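Local structure of macrophomate synthase intermolecular Diels-Alderase (Macrophoma commelinae, 1IZC) at residues Ser162-Pro165 against Val171-Ser174; Asp34-Pro39 against Gly247-Gly252. The protein is a TIM-barrel protein of the HpcH/HpaI aldolase/citrate lyase family that binds a magnesium ion and pyruvic acid. The protein carries 1 engineered substitution. One frame throughout, in Å; residues are numbered along the deposited sequence.

Contact 1: residues Ser162-Pro165 against Val171-Ser174; sequences SLFP and VATS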
# COMPACT_ATOMS: atom_id res chain seq x y z
N SER A 162 -23.40 -21.49 7.50
CA SER A 162 -22.58 -22.69 7.32
C SER A 162 -23.43 -23.75 6.63
O SER A 162 -24.66 -23.72 6.72
CB SER A 162 -22.13 -23.23 8.69
OG SER A 162 -21.56 -24.53 8.56
N LEU A 163 -22.79 -24.68 5.94
CA LEU A 163 -23.51 -25.76 5.27
C LEU A 163 -23.90 -26.80 6.31
O LEU A 163 -24.78 -27.62 6.06
CB LEU A 163 -22.64 -26.46 4.24
CG LEU A 163 -22.19 -25.67 3.02
CD1 LEU A 163 -21.27 -26.55 2.18
CD2 LEU A 163 -23.40 -25.21 2.21
N PHE A 164 -23.23 -26.77 7.45
CA PHE A 164 -23.48 -27.74 8.52
C PHE A 164 -24.47 -27.27 9.56
O PHE A 164 -24.59 -26.08 9.82
CB PHE A 164 -22.15 -28.11 9.19
CG PHE A 164 -21.15 -28.69 8.23
CD1 PHE A 164 -20.36 -27.86 7.44
CD2 PHE A 164 -21.06 -30.07 8.06
CE1 PHE A 164 -19.50 -28.39 6.49
CE2 PHE A 164 -20.19 -30.61 7.11
CZ PHE A 164 -19.41 -29.78 6.32
N PRO A 165 -25.21 -28.21 10.18
CA PRO A 165 -26.21 -27.92 11.21
C PRO A 165 -25.60 -27.34 12.48
O PRO A 165 -24.52 -27.76 12.89
CB PRO A 165 -26.86 -29.28 11.48
CG PRO A 165 -26.53 -30.11 10.28
CD PRO A 165 -25.14 -29.66 9.91
N VAL A 171 -16.97 -24.16 12.70
CA VAL A 171 -15.93 -25.08 13.13
C VAL A 171 -16.03 -26.36 12.30
O VAL A 171 -15.02 -26.95 11.95
CB VAL A 171 -16.09 -25.42 14.63
CG1 VAL A 171 -15.31 -26.68 14.97
CG2 VAL A 171 -15.58 -24.25 15.47
N ALA A 172 -17.25 -26.78 11.99
CA ALA A 172 -17.45 -28.00 11.21
C ALA A 172 -16.96 -27.76 9.78
O ALA A 172 -16.33 -28.61 9.16
CB ALA A 172 -18.94 -28.40 11.20
N THR A 173 -17.28 -26.58 9.26
CA THR A 173 -16.87 -26.22 7.91
C THR A 173 -15.36 -26.36 7.80
O THR A 173 -14.84 -27.02 6.90
CB THR A 173 -17.25 -24.77 7.60
OG1 THR A 173 -18.67 -24.64 7.63
CG2 THR A 173 -16.72 -24.35 6.22
N SER A 174 -14.66 -25.74 8.74
CA SER A 174 -13.22 -25.78 8.73
C SER A 174 -12.63 -27.17 8.90
O SER A 174 -11.74 -27.58 8.16
CB SER A 174 -12.67 -24.85 9.82
OG SER A 174 -13.01 -23.50 9.52
O HOH W 1 -19.88 -24.77 5.31
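Phe164 lays its ring beside the first turn of helix 171-177, and this is where the contact is tight. The methyl of Ala172 meets the ring at its attached end, with CB 3.7 Å from Phe164 CG, while the backbone carbon Ala172 C lies 4.1 Å above the ring plane, offset toward the rim. Alanine suits the place, since its single methyl lets the broad ring come close to the helix backbone. CG is anti to the carbonyl carbon of Phe164 (chi1 -59°), which carries the ring across to the helix, and Phe164 CE1 comes within 3.7 Å of Thr173 CA. Thr173 OG1 lies at the ring edge, 3.6 Å from Phe164 CD1.

Beside this packing the contact turns polar and looser. Ser162 OG and Thr173 OG1 are 3.0 Å apart, and each has a hydrogen bond beyond the two segments, Ser162 OG with Asp167 and Thr173 OG1 with Asn170. A water bridges the two segments, accepting from Leu163 N at 3.0 Å and donating to Thr173 OG1 at 2.6 Å, so it ties the loop backbone to a helix side chain. Leu163 turns to other partners and packs on Leu11 of a second subunit.

With its OG anti to its own nitrogen (chi1 168°), Ser162 accepts from Phe164 N at 3.0 Å and 157°. This is an ST turn, here set against the start of a helix whose backbone nitrogen at Ala172 is hydrogen-bonded to Asp167, so that one carboxylate ties the turn to the helix start.

Contact 2: residues Asp34-Pro39 against Gly247-Gly252; sequences DAMADP and GVPIFG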
# COMPACT_ATOMS: atom_id res chain seq x y z
N ASP A 34 -13.94 -36.85 -4.95
CA ASP A 34 -14.69 -36.99 -6.19
C ASP A 34 -13.76 -37.21 -7.39
O ASP A 34 -14.10 -37.97 -8.31
CB ASP A 34 -15.58 -35.76 -6.44
CG ASP A 34 -16.72 -35.66 -5.44
OD1 ASP A 34 -17.00 -36.65 -4.72
OD2 ASP A 34 -17.35 -34.59 -5.37
N ALA A 35 -12.60 -36.57 -7.39
CA ALA A 35 -11.63 -36.73 -8.47
C ALA A 35 -11.01 -38.14 -8.41
O ALA A 35 -10.67 -38.73 -9.43
CB ALA A 35 -10.53 -35.66 -8.38
N MET A 36 -10.84 -38.67 -7.20
CA MET A 36 -10.31 -40.02 -7.07
C MET A 36 -11.32 -41.02 -7.62
O MET A 36 -10.95 -41.97 -8.31
CB MET A 36 -10.00 -40.32 -5.61
CG MET A 36 -8.80 -39.54 -5.12
SD MET A 36 -8.46 -39.89 -3.41
CE MET A 36 -9.45 -38.67 -2.58
N ALA A 37 -12.60 -40.79 -7.33
CA ALA A 37 -13.66 -41.68 -7.80
C ALA A 37 -13.84 -41.60 -9.31
O ALA A 37 -14.17 -42.60 -9.96
CB ALA A 37 -14.98 -41.33 -7.12
N ASP A 38 -13.63 -40.40 -9.87
CA ASP A 38 -13.78 -40.19 -11.30
C ASP A 38 -12.66 -39.24 -11.74
O ASP A 38 -12.81 -38.03 -11.66
CB ASP A 38 -15.14 -39.56 -11.60
CG ASP A 38 -15.35 -39.27 -13.07
OD1 ASP A 38 -14.40 -39.44 -13.85
OD2 ASP A 38 -16.48 -38.86 -13.44
N PRO A 39 -11.53 -39.79 -12.20
CA PRO A 39 -10.38 -38.99 -12.64
C PRO A 39 -10.62 -37.97 -13.74
O PRO A 39 -9.75 -37.13 -13.99
CB PRO A 39 -9.34 -40.05 -13.02
CG PRO A 39 -9.70 -41.20 -12.09
CD PRO A 39 -11.20 -41.23 -12.20
N GLY A 247 -3.92 -44.55 -1.01
CA GLY A 247 -5.11 -43.86 -1.46
C GLY A 247 -5.01 -42.35 -1.30
O GLY A 247 -5.99 -41.69 -0.96
N VAL A 248 -3.81 -41.82 -1.56
CA VAL A 248 -3.55 -40.38 -1.45
C VAL A 248 -3.36 -39.79 -2.85
O VAL A 248 -2.50 -40.23 -3.61
CB VAL A 248 -2.29 -40.12 -0.60
CG1 VAL A 248 -2.04 -38.62 -0.47
CG2 VAL A 248 -2.50 -40.71 0.79
N PRO A 249 -4.17 -38.78 -3.20
CA PRO A 249 -3.99 -38.21 -4.54
C PRO A 249 -2.75 -37.36 -4.62
O PRO A 249 -2.35 -36.74 -3.63
CB PRO A 249 -5.26 -37.39 -4.73
CG PRO A 249 -5.52 -36.88 -3.34
CD PRO A 249 -5.26 -38.10 -2.48
N ILE A 250 -2.13 -37.32 -5.79
CA ILE A 250 -0.93 -36.51 -5.97
C ILE A 250 -1.30 -35.13 -6.51
O ILE A 250 -2.22 -34.99 -7.33
CB ILE A 250 0.06 -37.19 -6.94
CG1 ILE A 250 0.50 -38.54 -6.36
CG2 ILE A 250 1.29 -36.29 -7.16
CD1 ILE A 250 1.36 -39.37 -7.31
N PHE A 251 -0.60 -34.12 -6.01
CA PHE A 251 -0.75 -32.72 -6.39
C PHE A 251 0.52 -32.37 -7.15
O PHE A 251 1.61 -32.71 -6.70
CB PHE A 251 -0.80 -31.82 -5.16
CG PHE A 251 -2.13 -31.77 -4.49
CD1 PHE A 251 -2.77 -32.93 -4.05
CD2 PHE A 251 -2.73 -30.54 -4.23
CE1 PHE A 251 -3.99 -32.86 -3.37
CE2 PHE A 251 -3.94 -30.45 -3.55
CZ PHE A 251 -4.58 -31.62 -3.12
N GLY A 252 0.40 -31.70 -8.29
CA GLY A 252 1.61 -31.36 -9.02
C GLY A 252 1.37 -30.34 -10.12
O GLY A 252 0.27 -29.80 -10.23
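A small apolar contact, Met36 against Pro249, joins the last turn of helix 28-37 to the segment that leads into barrel strand 250-253, at the N-terminal end of that strand. Met36 does the reaching. Its CG is anti to the carbonyl carbon (chi1 -71°) and the chain then runs extended to the sulfur (chi2 179°). Together these two torsions bring SD to 3.8 Å from Pro249 CD, on the side of the proline ring next to its nitrogen, and Met36 CG lies farther along the same ring, 4.2 Å from Pro249 CB. The bend at chi3 only turns the terminal methyl beyond the sulfur. The two side chains pass each other at a slant, so a flexible thioether is laid across a rigid ring. Methionine fits this place because a long, unbranched chain can span a gap between backbones whose nearest CA atoms, those of Met36 and Pro249, are 7.0 Å apart. Proline suits the other side, its compact apolar ring offering CB and CD to the methionine.

SD also lies 3.9 Å from Gly247 O, a van der Waals approach that extends the touch to the turn before the proline. Gly247 ends helix 230-245 in a Schellman motif, with a positive phi (69°) that glycine adopts readily.

Pro249 is buried, with a backbone hydrogen bond to Leu205, at the start of strand 205-207. Arg269 of strand 268-269 is touched by Ala35, Pro39 and Pro249, and so lies between the end of helix 28-37 and the start of strand 250-253.

Contact 2 comes from distant parts of the chain, and contact 1 is nested inside the loop it closes. Their centres are 24 Å apart and their nearest atoms about 12 Å, so they do not touch, and they share no helix or strand. Contact 1 sits at the surface, where a loop packs on the helix leading into barrel strand 179-184. Contact 2 joins the helix before the first strand, 43-48, to the start of the seventh, 250-253. The magnesium ligands Glu185 and Asp211 instead follow the C-terminal ends of strands 179-184 and 205-207. Contact 1 thus lies on the outside of the fold, within reach of a second subunit, and contact 2 beside the N-terminal end of a barrel strand.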